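Side-chain contacts in putative epoxide hydrolase protein (PDB 5BOV), which is a putative hydrolase of the alpha/beta hydrolase fold, perhaps acting on epoxides or on monoacylglycerols: residues 154-159 with 256-261; 181-184 with 189-192; 94-99 with 124-129. One frame throughout, in Å; residues are numbered along the deposited sequence.

How the interactions relate
Along the chain interaction 3 comes first and is complete before the other two begin. It joins helix 85-98 to the start of strand 127-133, in the sheet-bearing part of the alpha/beta hydrolase fold. Residues 154-159, 181-184 and 189-192 lie in the helical excursion between strands 127-133 and 247-252, and interaction 1 joins this excursion to the loop following strand 247-252. Centres of interactions 1 and 2 are about 15 Å apart and they touch, Tyr158 and Trp157 packing on Ile182 and Phe181. Interaction 3, local to the sheet-bearing part, sits beyond the chain's centre, about 30 and 33 Å away between centres, while interaction 1 brings the excursion back onto the core.

Interaction 1: 154-159 with 256-261; sequences LSWWYQ and GAPHPA
Pro258 lays its ring on the indole of Trp156, and following the proline from CB round to CD takes in nearly all of the direct contact. CB sits above the pyrrole side of the indole, 3.2 Å from Trp156 NE1. This is a van der Waals touch, since the proline carbon offers the N-H no acceptor. CG is the centrepiece: it stands 3.3 Å from the centroid of the Trp156 five-membered ring and only 9° off its normal, a CH-pi contact squarely over the face. The same CG also meets Ser155 OG at 3.5 Å, although that hydroxyl has its hydrogen bond with Ala152 O. CD, the last atom, turns toward the helix backbone and lies 3.8 Å from Ser155 O, with Tyr158 OH somewhat farther off.

On the opposite face of the indole Gln159 places its NE2, 3.4 Å above the plane and toward the rim, which leaves Trp156 sandwiched between proline and amide. The indole reaches this slot because CG of Trp156 is set beside its own backbone N (chi1 -80°). No direct hydrogen bond crosses the contact; instead, water 1 donates to both Ser155 O and Gly256 O and ties the two backbones together.

Trp156 is where the chain leaves helix 150-155, just ahead of helix 157-162. The proline belongs to the loop between strand 247-252 and helix 262-265, while helix 175-186 packs against both segments, touching Tyr158 through Phe178 and Ile182 and Ala257 through Ala186.

Interaction 2: 181-184 with 189-192; sequences FIWH and QWQF
Trp183 drives the edge of its indole into the face of Phe192, and this pair is the tight half of the contact. Trp183 CE3 stands 3.7 Å above the plane of the Phe192 ring, over its centre, with the planes at 70°: an edge-to-face pair. Trp183 CB joins in, 3.7 Å from Phe192 CZ. Phe192 points its ring at the helix because CG is tucked between its backbone N and carbonyl carbon (chi1 59°). Trp190 closes the cluster from another direction. Its six-membered ring runs nearly parallel to that of Trp183, at 11°, but the two are slid so far apart that they barely overlap, and the touch is made by Trp183 CZ3 and Trp190 CH2, 3.6 Å apart. Phe192 in turn puts its CB over one face of the Trp190 indole.

The other half is wetter. His184, exposed on the helix, forms an offset stack with Phe192, the ring centroids 4.4 Å apart; the closest carbons there are modelled implausibly near one another, so the exact spacing is doubtful. In the plane of the imidazole, water 2 lies 2.9 Å from His184 ND1, and it donates to Trp190 O at 2.8 Å, bridging helix and loop where no direct hydrogen bond does.

An inverse gamma turn centred on Gln191, closed by a weak bond from Phe192 N to Trp190 O, separates the two loop aromatics. The cluster fills the bend between helix 175-186 and helix 194-201: Trp183 stacks on Tyr42, bonds through NE1 to Pro41 O and meets Phe197 edge-to-face, while helix 286-289 abuts Trp190.

Interaction 3: 94-99 with 124-129; sequences HLMDAL and PQRVKS
Arg126 and Asp97 cross at about a right angle as side chains, yet their flat ends are nearly coplanar, the carboxylate and guanidinium planes only 13° apart. The arginine comes end-on, with NH1 and NH2 both closing on a single oxygen. Asp97 OD1 is 2.8 Å from Arg126 NH1 and 2.9 Å from Arg126 NH2, and it lies near the guanidinium plane. Since one atom must serve two donors, neither bond is straight: the N-H...O angles are 144° and 140°. NH1 reaches OD1 on its syn side, somewhat out of the carboxylate plane, while NH2 arrives almost in line with the C-O bond, both from the same face of the carboxylate.

Met96, a selenomethionine, runs past the arginine in the opposite direction. Its CB lies 3.6 Å from Arg126 NH2, near the guanidinium end, and its methyl CE ends 3.4 Å from Arg126 O, back at the backbone; the bend at its third torsion turns CE there. The arginine itself is bent at its second and third torsions, which folds the head toward the helix. Its rotation is further fixed from the backbone that follows that helix: NE bonds to Arg102 O, and NH2 bonds to Ile101 O as well as to the aspartate. Asp97 lies in the last turn of its helix, where the carbonyl ends would probably disfavour a negative charge, so the guanidinium probably eases its presence there.

Helix 85-98 is the connection of a beta-alpha-beta crossover from strand 59-74 to strand 104-108, and Arg126 immediately precedes the next parallel strand, 127-133. The bridge thus ties the C-terminal turn of a crossover helix to the N-terminal end of strand 127-133 in the alpha/beta hydrolase fold.

Interaction 1: 154-159 with 256-261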
ATOM      1  N   LEU A 154      15.802   4.043 -14.731  1.00 11.95           N
ATOM      2  CA  LEU A 154      16.734   4.270 -13.644  1.00 11.88           C
ATOM      3  C   LEU A 154      15.986   4.523 -12.331  1.00 12.80           C
ATOM      4  O   LEU A 154      16.359   3.998 -11.296  1.00 11.80           O
ATOM      5  CB  LEU A 154      17.660   5.451 -13.953  1.00 12.34           C
ATOM      6  CG  LEU A 154      18.615   5.874 -12.830  1.00 12.58           C
ATOM      7  CD1 LEU A 154      19.541   4.808 -12.388  1.00 12.88           C
ATOM      8  CD2 LEU A 154      19.392   7.079 -13.277  1.00 13.18           C
ATOM      9  N   SER A 155      14.942   5.334 -12.422  1.00 13.94           N
ATOM     10  CA  SER A 155      14.078   5.549 -11.240  1.00 15.49           C
ATOM     11  C   SER A 155      13.393   4.260 -10.744  1.00 15.13           C
ATOM     12  O   SER A 155      13.041   4.180  -9.572  1.00 16.44           O
ATOM     13  CB  SER A 155      13.019   6.637 -11.552  1.00 16.40           C
ATOM     14  OG  SER A 155      11.839   6.113 -12.262  1.00 19.18           O
ATOM     15  N   TRP A 156      13.184   3.288 -11.576  1.00 14.24           N
ATOM     16  CA  TRP A 156      12.646   1.951 -11.200  1.00 14.07           C
ATOM     17  C   TRP A 156      13.767   0.843 -11.034  1.00 12.08           C
ATOM     18  O   TRP A 156      13.460  -0.349 -11.043  1.00 11.39           O
ATOM     19  CB  TRP A 156      11.704   1.430 -12.270  1.00 15.84           C
ATOM     20  CG  TRP A 156      10.368   1.960 -12.264  1.00 18.49           C
ATOM     21  CD1 TRP A 156       9.805   2.847 -13.193  1.00 19.27           C
ATOM     22  CD2 TRP A 156       9.325   1.513 -11.444  1.00 21.16           C
ATOM     23  NE1 TRP A 156       8.465   3.014 -12.901  1.00 21.26           N
ATOM     24  CE2 TRP A 156       8.165   2.254 -11.794  1.00 22.43           C
ATOM     25  CE3 TRP A 156       9.274   0.620 -10.352  1.00 23.37           C
ATOM     26  CZ2 TRP A 156       6.945   2.076 -11.132  1.00 24.13           C
ATOM     27  CZ3 TRP A 156       8.059   0.439  -9.684  1.00 25.64           C
ATOM     28  CH2 TRP A 156       6.909   1.163 -10.091  1.00 25.57           C
ATOM     29  N   TRP A 157      14.989   1.262 -10.843  1.00 11.92           N
ATOM     30  CA  TRP A 157      16.186   0.369 -10.947  1.00 11.38           C
ATOM     31  C   TRP A 157      16.023  -0.934 -10.135  1.00 11.66           C
ATOM     32  O   TRP A 157      16.404  -2.001 -10.571  1.00 11.14           O
ATOM     33  CB  TRP A 157      17.463   1.077 -10.562  1.00 12.00           C
ATOM     34  CG  TRP A 157      17.627   1.385  -9.155  1.00 12.29           C
ATOM     35  CD1 TRP A 157      17.042   2.403  -8.477  1.00 12.61           C
ATOM     36  CD2 TRP A 157      18.402   0.632  -8.201  1.00 12.81           C
ATOM     37  NE1 TRP A 157      17.414   2.330  -7.160  1.00 13.05           N
ATOM     38  CE2 TRP A 157      18.208   1.233  -6.955  1.00 12.92           C
ATOM     39  CE3 TRP A 157      19.203  -0.520  -8.286  1.00 13.20           C
ATOM     40  CZ2 TRP A 157      18.863   0.781  -5.794  1.00 13.62           C
ATOM     41  CZ3 TRP A 157      19.822  -0.987  -7.132  1.00 13.47           C
ATOM     42  CH2 TRP A 157      19.629  -0.330  -5.903  1.00 13.41           C
ATOM     43  N   TYR A 158      15.479  -0.769  -8.927  1.00 10.76           N
ATOM     44  CA  TYR A 158      15.402  -1.855  -8.001  1.00 11.33           C
ATOM     45  C   TYR A 158      14.526  -2.998  -8.482  1.00 10.54           C
ATOM     46  O   TYR A 158      14.778  -4.128  -8.138  1.00 10.13           O
ATOM     47  CB  TYR A 158      14.935  -1.369  -6.599  1.00 11.46           C
ATOM     48  CG  TYR A 158      13.657  -0.559  -6.654  1.00 12.53           C
ATOM     49  CD1 TYR A 158      13.708   0.849  -6.841  1.00 14.04           C
ATOM     50  CD2 TYR A 158      12.435  -1.179  -6.563  1.00 13.67           C
ATOM     51  CE1 TYR A 158      12.529   1.592  -6.934  1.00 15.10           C
ATOM     52  CE2 TYR A 158      11.285  -0.464  -6.666  1.00 15.41           C
ATOM     53  CZ  TYR A 158      11.354   0.929  -6.860  1.00 16.75           C
ATOM     54  OH  TYR A 158      10.160   1.616  -6.916  1.00 22.26           O
ATOM     55  N   GLN A 159      13.513  -2.733  -9.305  1.00 10.18           N
ATOM     56  CA  GLN A 159      12.654  -3.806  -9.716  1.00 10.52           C
ATOM     57  C   GLN A 159      13.425  -4.729 -10.633  1.00 10.64           C
ATOM     58  O   GLN A 159      13.249  -5.948 -10.631  1.00 10.78           O
ATOM     59  CB  GLN A 159      11.367  -3.301 -10.372  1.00 11.09           C
ATOM     60  CG  GLN A 159      11.407  -2.815 -11.798  1.00 12.38           C
ATOM     61  CD  GLN A 159      10.007  -2.382 -12.301  1.00 13.75           C
ATOM     62  OE1 GLN A 159       8.976  -2.678 -11.670  1.00 16.80           O
ATOM     63  NE2 GLN A 159       9.979  -1.675 -13.360  1.00 15.18           N
ATOM     64  N   GLY A 256      10.476  11.248  -5.178  1.00 14.13           N
ATOM     65  CA  GLY A 256      11.517  10.711  -6.045  1.00 14.09           C
ATOM     66  C   GLY A 256      11.228   9.368  -6.668  1.00 15.33           C
ATOM     67  O   GLY A 256      11.982   8.867  -7.514  1.00 17.32           O
ATOM     68  N   ALA A 257      10.178   8.718  -6.208  1.00 14.86           N
ATOM     69  CA  ALA A 257       9.777   7.448  -6.705  1.00 15.47           C
ATOM     70  C   ALA A 257       8.973   7.666  -7.985  1.00 15.97           C
ATOM     71  O   ALA A 257       8.479   8.756  -8.229  1.00 16.92           O
ATOM     72  CB  ALA A 257       8.920   6.755  -5.697  1.00 15.45           C
ATOM     73  N   PRO A 258       8.952   6.623  -8.856  1.00 18.73           N
ATOM     74  CA  PRO A 258       8.240   6.764 -10.138  1.00 18.57           C
ATOM     75  C   PRO A 258       6.730   6.966  -9.886  1.00 17.85           C
ATOM     76  O   PRO A 258       6.167   6.339  -8.982  1.00 17.59           O
ATOM     77  CB  PRO A 258       8.468   5.421 -10.822  1.00 20.75           C
ATOM     78  CG  PRO A 258       9.534   4.707 -10.049  1.00 20.68           C
ATOM     79  CD  PRO A 258       9.567   5.275  -8.678  1.00 20.14           C
ATOM     80  N   HIS A 259       6.148   7.950 -10.554  1.00 16.90           N
ATOM     81  CA  HIS A 259       4.717   8.215 -10.403  1.00 17.13           C
ATOM     82  C   HIS A 259       4.163   8.846 -11.659  1.00 16.96           C
ATOM     83  O   HIS A 259       4.874   9.550 -12.338  1.00 17.60           O
ATOM     84  CB  HIS A 259       4.454   9.122  -9.171  1.00 15.43           C
ATOM     85  CG  HIS A 259       5.129  10.452  -9.199  1.00 16.72           C
ATOM     86  ND1 HIS A 259       6.437  10.633  -8.874  1.00 16.59           N
ATOM     87  CD2 HIS A 259       4.660  11.678  -9.516  1.00 16.62           C
ATOM     88  CE1 HIS A 259       6.753  11.923  -8.957  1.00 17.12           C
ATOM     89  NE2 HIS A 259       5.682  12.579  -9.355  1.00 17.63           N
ATOM     90  N   PRO A 260       2.859   8.596 -11.947  1.00 18.26           N
ATOM     91  CA  PRO A 260       2.251   9.255 -13.108  1.00 18.41           C
ATOM     92  C   PRO A 260       1.910  10.705 -12.898  1.00 17.93           C
ATOM     93  O   PRO A 260       1.743  11.197 -11.765  1.00 17.40           O
ATOM     94  CB  PRO A 260       0.950   8.448 -13.345  1.00 17.73           C
ATOM     95  CG  PRO A 260       0.784   7.558 -12.219  1.00 18.35           C
ATOM     96  CD  PRO A 260       1.905   7.704 -11.250  1.00 18.59           C
ATOM     97  N   ALA A 261       1.790  11.425 -14.000  1.00 18.12           N
ATOM     98  CA  ALA A 261       1.305  12.765 -13.937  1.00 17.79           C
ATOM     99  C   ALA A 261      -0.200  12.717 -13.623  1.00 16.97           C
ATOM    100  O   ALA A 261      -0.952  11.929 -14.208  1.00 16.30           O
ATOM    101  CB  ALA A 261       1.514  13.478 -15.250  1.00 17.97           C
TER
HETATM  102  O   HOH W   1      13.346   6.061  -7.528  1.00 30.57           O

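Interaction 2: 181-184 with 189-192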
ATOM      1  N   PHE A 181      18.189   3.080   1.866  1.00 11.28           N
ATOM      2  CA  PHE A 181      18.580   3.760   0.667  1.00 12.23           C
ATOM      3  C   PHE A 181      17.372   4.103  -0.228  1.00 11.07           C
ATOM      4  O   PHE A 181      17.249   5.226  -0.722  1.00 11.00           O
ATOM      5  CB  PHE A 181      19.608   2.860  -0.045  1.00 13.32           C
ATOM      6  CG  PHE A 181      20.230   3.468  -1.263  1.00 15.04           C
ATOM      7  CD1 PHE A 181      21.281   4.350  -1.161  1.00 18.71           C
ATOM      8  CD2 PHE A 181      19.772   3.152  -2.485  1.00 16.19           C
ATOM      9  CE1 PHE A 181      21.887   4.906  -2.300  1.00 19.87           C
ATOM     10  CE2 PHE A 181      20.327   3.676  -3.606  1.00 17.25           C
ATOM     11  CZ  PHE A 181      21.348   4.594  -3.526  1.00 19.54           C
ATOM     12  N   ILE A 182      16.459   3.139  -0.345  1.00 10.30           N
ATOM     13  CA  ILE A 182      15.268   3.375  -1.074  1.00  9.75           C
ATOM     14  C   ILE A 182      14.441   4.544  -0.435  1.00  9.31           C
ATOM     15  O   ILE A 182      13.862   5.367  -1.138  1.00  9.30           O
ATOM     16  CB  ILE A 182      14.426   2.107  -1.195  1.00  9.90           C
ATOM     17  CG1 ILE A 182      15.139   1.062  -2.114  1.00 10.25           C
ATOM     18  CG2 ILE A 182      13.035   2.415  -1.704  1.00  9.85           C
ATOM     19  CD1 ILE A 182      15.321   1.493  -3.570  1.00 10.71           C
ATOM     20  N   TRP A 183      14.305   4.572   0.898  1.00  9.17           N
ATOM     21  CA  TRP A 183      13.567   5.644   1.502  1.00  9.15           C
ATOM     22  C   TRP A 183      14.123   7.014   1.115  1.00  9.85           C
ATOM     23  O   TRP A 183      13.396   7.936   0.801  1.00  9.79           O
ATOM     24  CB  TRP A 183      13.562   5.527   3.052  1.00  9.20           C
ATOM     25  CG  TRP A 183      12.630   4.616   3.728  1.00  8.85           C
ATOM     26  CD1 TRP A 183      12.233   3.411   3.316  1.00  8.59           C
ATOM     27  CD2 TRP A 183      12.054   4.799   5.035  1.00  8.77           C
ATOM     28  NE1 TRP A 183      11.406   2.844   4.239  1.00  8.62           N
ATOM     29  CE2 TRP A 183      11.304   3.671   5.315  1.00  8.78           C
ATOM     30  CE3 TRP A 183      12.107   5.820   5.967  1.00  9.20           C
ATOM     31  CZ2 TRP A 183      10.610   3.508   6.509  1.00  8.86           C
ATOM     32  CZ3 TRP A 183      11.373   5.692   7.147  1.00  8.95           C
ATOM     33  CH2 TRP A 183      10.668   4.569   7.409  1.00  9.01           C
ATOM     34  N   HIS A 184      15.440   7.119   1.139  1.00 10.93           N
ATOM     35  CA  HIS A 184      16.115   8.409   0.810  1.00 11.94           C
ATOM     36  C   HIS A 184      15.934   8.727  -0.666  1.00 12.38           C
ATOM     37  O   HIS A 184      15.705   9.867  -0.983  1.00 13.34           O
ATOM     38  CB  HIS A 184      17.630   8.326   1.093  1.00 13.82           C
ATOM     39  CG  HIS A 184      18.009   8.457   2.528  1.00 15.75           C
ATOM     40  ND1 HIS A 184      17.611   9.521   3.318  1.00 16.87           N
ATOM     41  CD2 HIS A 184      18.785   7.675   3.319  1.00 17.24           C
ATOM     42  CE1 HIS A 184      18.100   9.378   4.528  1.00 17.56           C
ATOM     43  NE2 HIS A 184      18.855   8.288   4.550  1.00 18.18           N
ATOM     44  N   GLN A 189      13.853  14.870   0.344  1.00 16.69           N
ATOM     45  CA  GLN A 189      13.800  15.969   1.285  1.00 18.32           C
ATOM     46  C   GLN A 189      13.188  15.577   2.632  1.00 17.12           C
ATOM     47  O   GLN A 189      13.039  16.425   3.520  1.00 16.73           O
ATOM     48  CB  GLN A 189      13.050  17.163   0.641  1.00 20.61           C
ATOM     49  CG  GLN A 189      13.905  17.986  -0.321  1.00 24.65           C
ATOM     50  CD  GLN A 189      14.316  17.274  -1.620  1.00 29.11           C
ATOM     51  OE1 GLN A 189      13.469  16.868  -2.422  1.00 35.53           O
ATOM     52  NE2 GLN A 189      15.635  17.210  -1.884  1.00 33.11           N
ATOM     53  N   TRP A 190      12.871  14.292   2.840  1.00 13.89           N
ATOM     54  CA  TRP A 190      12.421  13.859   4.141  1.00 13.36           C
ATOM     55  C   TRP A 190      13.614  13.542   5.038  1.00 14.17           C
ATOM     56  O   TRP A 190      14.309  12.515   4.851  1.00 13.31           O
ATOM     57  CB  TRP A 190      11.534  12.606   3.956  1.00 12.22           C
ATOM     58  CG  TRP A 190      10.932  12.046   5.250  1.00 11.88           C
ATOM     59  CD1 TRP A 190      10.668  12.715   6.387  1.00 12.39           C
ATOM     60  CD2 TRP A 190      10.338  10.748   5.387  1.00 11.38           C
ATOM     61  NE1 TRP A 190      10.055  11.874   7.298  1.00 12.27           N
ATOM     62  CE2 TRP A 190       9.780  10.675   6.687  1.00 11.31           C
ATOM     63  CE3 TRP A 190      10.247   9.640   4.554  1.00 10.95           C
ATOM     64  CZ2 TRP A 190       9.270   9.501   7.206  1.00 11.10           C
ATOM     65  CZ3 TRP A 190       9.693   8.495   5.038  1.00 11.12           C
ATOM     66  CH2 TRP A 190       9.171   8.439   6.394  1.00 10.99           C
ATOM     67  N   GLN A 191      13.783  14.346   6.096  1.00 15.93           N
ATOM     68  CA  GLN A 191      14.895  14.137   7.001  1.00 17.75           C
ATOM     69  C   GLN A 191      14.512  13.199   8.141  1.00 17.04           C
ATOM     70  O   GLN A 191      14.564  13.550   9.331  1.00 16.87           O
ATOM     71  CB  GLN A 191      15.328  15.510   7.504  1.00 20.83           C
ATOM     72  CG  GLN A 191      15.825  16.434   6.404  1.00 22.87           C
ATOM     73  CD  GLN A 191      16.222  17.789   6.976  1.00 28.99           C
ATOM     74  OE1 GLN A 191      15.530  18.781   6.750  1.00 35.51           O
ATOM     75  NE2 GLN A 191      17.273  17.831   7.773  1.00 30.00           N
ATOM     76  N   PHE A 192      14.118  11.973   7.794  1.00 14.34           N
ATOM     77  CA  PHE A 192      13.741  11.007   8.764  1.00 13.96           C
ATOM     78  C   PHE A 192      14.894  10.558   9.629  1.00 14.37           C
ATOM     79  O   PHE A 192      16.029  10.441   9.173  1.00 14.49           O
ATOM     80  CB  PHE A 192      13.091   9.762   8.112  1.00 13.46           C
ATOM     81  CG  PHE A 192      13.981   9.038   7.106  1.00 12.91           C
ATOM     82  CD1 PHE A 192      14.824   8.076   7.528  1.00 12.44           C
ATOM     83  CD2 PHE A 192      13.920   9.318   5.762  1.00 12.39           C
ATOM     84  CE1 PHE A 192      15.572   7.334   6.617  1.00 12.86           C
ATOM     85  CE2 PHE A 192      14.647   8.610   4.883  1.00 12.44           C
ATOM     86  CZ  PHE A 192      15.540   7.677   5.329  1.00 12.63           C
TER
HETATM   87  O   HOH W   2      15.633  11.507   2.659  1.00 14.68           O

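Interaction 3: 94-99 with 124-129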
ATOM      1  N   HIS A  94     -10.700 -10.347   2.896  1.00 11.94           N
ATOM      2  CA  HIS A  94     -10.801 -11.356   3.952  1.00 12.34           C
ATOM      3  C   HIS A  94     -10.684 -10.728   5.340  1.00 12.01           C
ATOM      4  O   HIS A  94     -11.396 -11.148   6.296  1.00 11.79           O
ATOM      5  CB  HIS A  94      -9.692 -12.397   3.796  1.00 13.34           C
ATOM      6  CG  HIS A  94      -9.911 -13.320   2.652  1.00 15.28           C
ATOM      7  ND1 HIS A  94     -11.065 -14.066   2.475  1.00 17.98           N
ATOM      8  CD2 HIS A  94      -9.060 -13.701   1.676  1.00 16.52           C
ATOM      9  CE1 HIS A  94     -10.929 -14.798   1.373  1.00 18.51           C
ATOM     10  NE2 HIS A  94      -9.730 -14.592   0.871  1.00 17.37           N
ATOM     11  N   LEU A  95      -9.835  -9.707   5.487  1.00 11.02           N
ATOM     12  CA  LEU A  95      -9.741  -8.997   6.803  1.00 10.82           C
ATOM     13  C   LEU A  95     -11.047  -8.308   7.119  1.00 10.56           C
ATOM     14  O   LEU A  95     -11.529  -8.360   8.280  1.00 10.32           O
ATOM     15  CB  LEU A  95      -8.600  -7.950   6.746  1.00 10.80           C
ATOM     16  CG  LEU A  95      -8.380  -7.098   7.954  1.00 11.10           C
ATOM     17  CD1 LEU A  95      -7.994  -7.937   9.167  1.00 11.28           C
ATOM     18  CD2 LEU A  95      -7.323  -6.023   7.670  1.00 10.50           C
HETATM   19  N   MSE A  96     -11.640  -7.635   6.133  1.00 10.43           N
HETATM   20  CA  MSE A  96     -12.923  -6.920   6.333  1.00 10.94           C
HETATM   21  C   MSE A  96     -13.971  -7.913   6.758  1.00 11.81           C
HETATM   22  O   MSE A  96     -14.722  -7.694   7.749  1.00 11.47           O
HETATM   23  CB  MSE A  96     -13.327  -6.159   5.064  1.00 11.00           C
HETATM   24  CG  MSE A  96     -12.471  -4.880   4.912  1.00 10.77           C
HETATM   25 SE   MSE A  96     -12.947  -4.065   3.185  0.75 11.43          SE
HETATM   26  CE  MSE A  96     -14.539  -3.285   3.877  1.00 11.89           C
ATOM     27  N   ASP A  97     -14.060  -9.021   6.024  1.00 12.48           N
ATOM     28  CA  ASP A  97     -14.980 -10.059   6.410  1.00 13.29           C
ATOM     29  C   ASP A  97     -14.758 -10.590   7.847  1.00 13.50           C
ATOM     30  O   ASP A  97     -15.745 -10.758   8.630  1.00 13.38           O
ATOM     31  CB  ASP A  97     -14.971 -11.253   5.459  1.00 14.79           C
ATOM     32  CG  ASP A  97     -15.441 -10.911   4.050  1.00 16.32           C
ATOM     33  OD1 ASP A  97     -16.170  -9.906   3.852  1.00 16.96           O
ATOM     34  OD2 ASP A  97     -15.136 -11.743   3.142  1.00 18.88           O
ATOM     35  N   ALA A  98     -13.510 -10.855   8.206  1.00 12.81           N
ATOM     36  CA  ALA A  98     -13.201 -11.403   9.499  1.00 13.16           C
ATOM     37  C   ALA A  98     -13.568 -10.435  10.640  1.00 13.23           C
ATOM     38  O   ALA A  98     -13.910 -10.831  11.772  1.00 15.00           O
ATOM     39  CB  ALA A  98     -11.728 -11.803   9.594  1.00 12.89           C
ATOM     40  N   LEU A  99     -13.452  -9.134  10.372  1.00 12.65           N
ATOM     41  CA  LEU A  99     -13.845  -8.078  11.293  1.00 13.23           C
ATOM     42  C   LEU A  99     -15.315  -7.679  11.238  1.00 14.18           C
ATOM     43  O   LEU A  99     -15.732  -6.773  11.954  1.00 14.32           O
ATOM     44  CB  LEU A  99     -12.968  -6.805  11.081  1.00 12.40           C
ATOM     45  CG  LEU A  99     -11.449  -6.987  11.362  1.00 12.96           C
ATOM     46  CD1 LEU A  99     -10.655  -5.758  10.892  1.00 12.78           C
ATOM     47  CD2 LEU A  99     -11.204  -7.241  12.862  1.00 13.60           C
ATOM     48  N   PRO A 124     -16.560  -2.593  -5.351  1.00 14.22           N
ATOM     49  CA  PRO A 124     -16.888  -1.225  -4.983  1.00 13.91           C
ATOM     50  C   PRO A 124     -17.879  -1.085  -3.792  1.00 14.38           C
ATOM     51  O   PRO A 124     -17.819  -0.094  -3.048  1.00 14.15           O
ATOM     52  CB  PRO A 124     -17.488  -0.638  -6.240  1.00 14.15           C
ATOM     53  CG  PRO A 124     -17.928  -1.829  -7.050  1.00 14.18           C
ATOM     54  CD  PRO A 124     -16.886  -2.845  -6.770  1.00 14.27           C
ATOM     55  N   GLN A 125     -18.781  -2.064  -3.620  1.00 15.37           N
ATOM     56  CA  GLN A 125     -19.745  -1.979  -2.515  1.00 16.29           C
ATOM     57  C   GLN A 125     -19.039  -1.983  -1.148  1.00 15.16           C
ATOM     58  O   GLN A 125     -19.631  -1.552  -0.150  1.00 15.40           O
ATOM     59  CB  GLN A 125     -20.778  -3.134  -2.528  1.00 19.17           C
ATOM     60  CG  GLN A 125     -21.690  -3.041  -3.683  1.00 23.75           C
ATOM     61  CD  GLN A 125     -22.700  -4.230  -3.768  1.00 28.85           C
ATOM     62  OE1 GLN A 125     -23.145  -4.813  -2.752  1.00 35.02           O
ATOM     63  NE2 GLN A 125     -23.055  -4.562  -4.978  1.00 31.33           N
ATOM     64  N   ARG A 126     -17.807  -2.475  -1.097  1.00 13.79           N
ATOM     65  CA  ARG A 126     -17.058  -2.549   0.162  1.00 13.38           C
ATOM     66  C   ARG A 126     -16.299  -1.259   0.448  1.00 12.56           C
ATOM     67  O   ARG A 126     -15.690  -1.104   1.516  1.00 11.95           O
ATOM     68  CB  ARG A 126     -16.032  -3.661   0.125  1.00 14.29           C
ATOM     69  CG  ARG A 126     -16.543  -5.090  -0.178  1.00 15.23           C
ATOM     70  CD  ARG A 126     -17.676  -5.554   0.670  1.00 16.74           C
ATOM     71  NE  ARG A 126     -17.348  -5.826   2.059  1.00 16.92           N
ATOM     72  CZ  ARG A 126     -16.887  -6.980   2.542  1.00 17.38           C
ATOM     73  NH1 ARG A 126     -16.584  -8.013   1.776  1.00 17.75           N
ATOM     74  NH2 ARG A 126     -16.644  -7.051   3.860  1.00 16.94           N
ATOM     75  N   VAL A 127     -16.240  -0.350  -0.524  1.00 11.89           N
ATOM     76  CA  VAL A 127     -15.391   0.855  -0.410  1.00 11.01           C
ATOM     77  C   VAL A 127     -16.240   2.120  -0.425  1.00 11.54           C
ATOM     78  O   VAL A 127     -16.834   2.526  -1.444  1.00 12.16           O
ATOM     79  CB  VAL A 127     -14.302   0.926  -1.491  1.00 10.68           C
ATOM     80  CG1 VAL A 127     -13.394   2.141  -1.223  1.00 10.81           C
ATOM     81  CG2 VAL A 127     -13.491  -0.352  -1.500  1.00 10.53           C
ATOM     82  N   LYS A 128     -16.380   2.761   0.727  1.00 10.59           N
ATOM     83  CA  LYS A 128     -17.156   3.995   0.802  1.00 10.92           C
ATOM     84  C   LYS A 128     -16.501   5.154   0.029  1.00 10.43           C
ATOM     85  O   LYS A 128     -17.187   5.904  -0.675  1.00 11.37           O
ATOM     86  CB  LYS A 128     -17.413   4.346   2.292  1.00 12.21           C
ATOM     87  CG  LYS A 128     -18.203   5.574   2.516  1.00 12.98           C
ATOM     88  CD  LYS A 128     -18.437   5.786   4.038  1.00 13.92           C
ATOM     89  CE  LYS A 128     -19.372   6.943   4.212  1.00 15.28           C
ATOM     90  NZ  LYS A 128     -18.723   8.243   3.969  1.00 15.14           N
ATOM     91  N   SER A 129     -15.205   5.373   0.264  1.00  9.19           N
ATOM     92  CA  SER A 129     -14.441   6.366  -0.459  1.00  8.66           C
ATOM     93  C   SER A 129     -12.986   5.912  -0.387  1.00  8.13           C
ATOM     94  O   SER A 129     -12.653   5.006   0.382  1.00  7.85           O
ATOM     95  CB  SER A 129     -14.584   7.724   0.142  1.00  9.06           C
ATOM     96  OG  SER A 129     -13.993   7.804   1.468  1.00  8.87           O
TER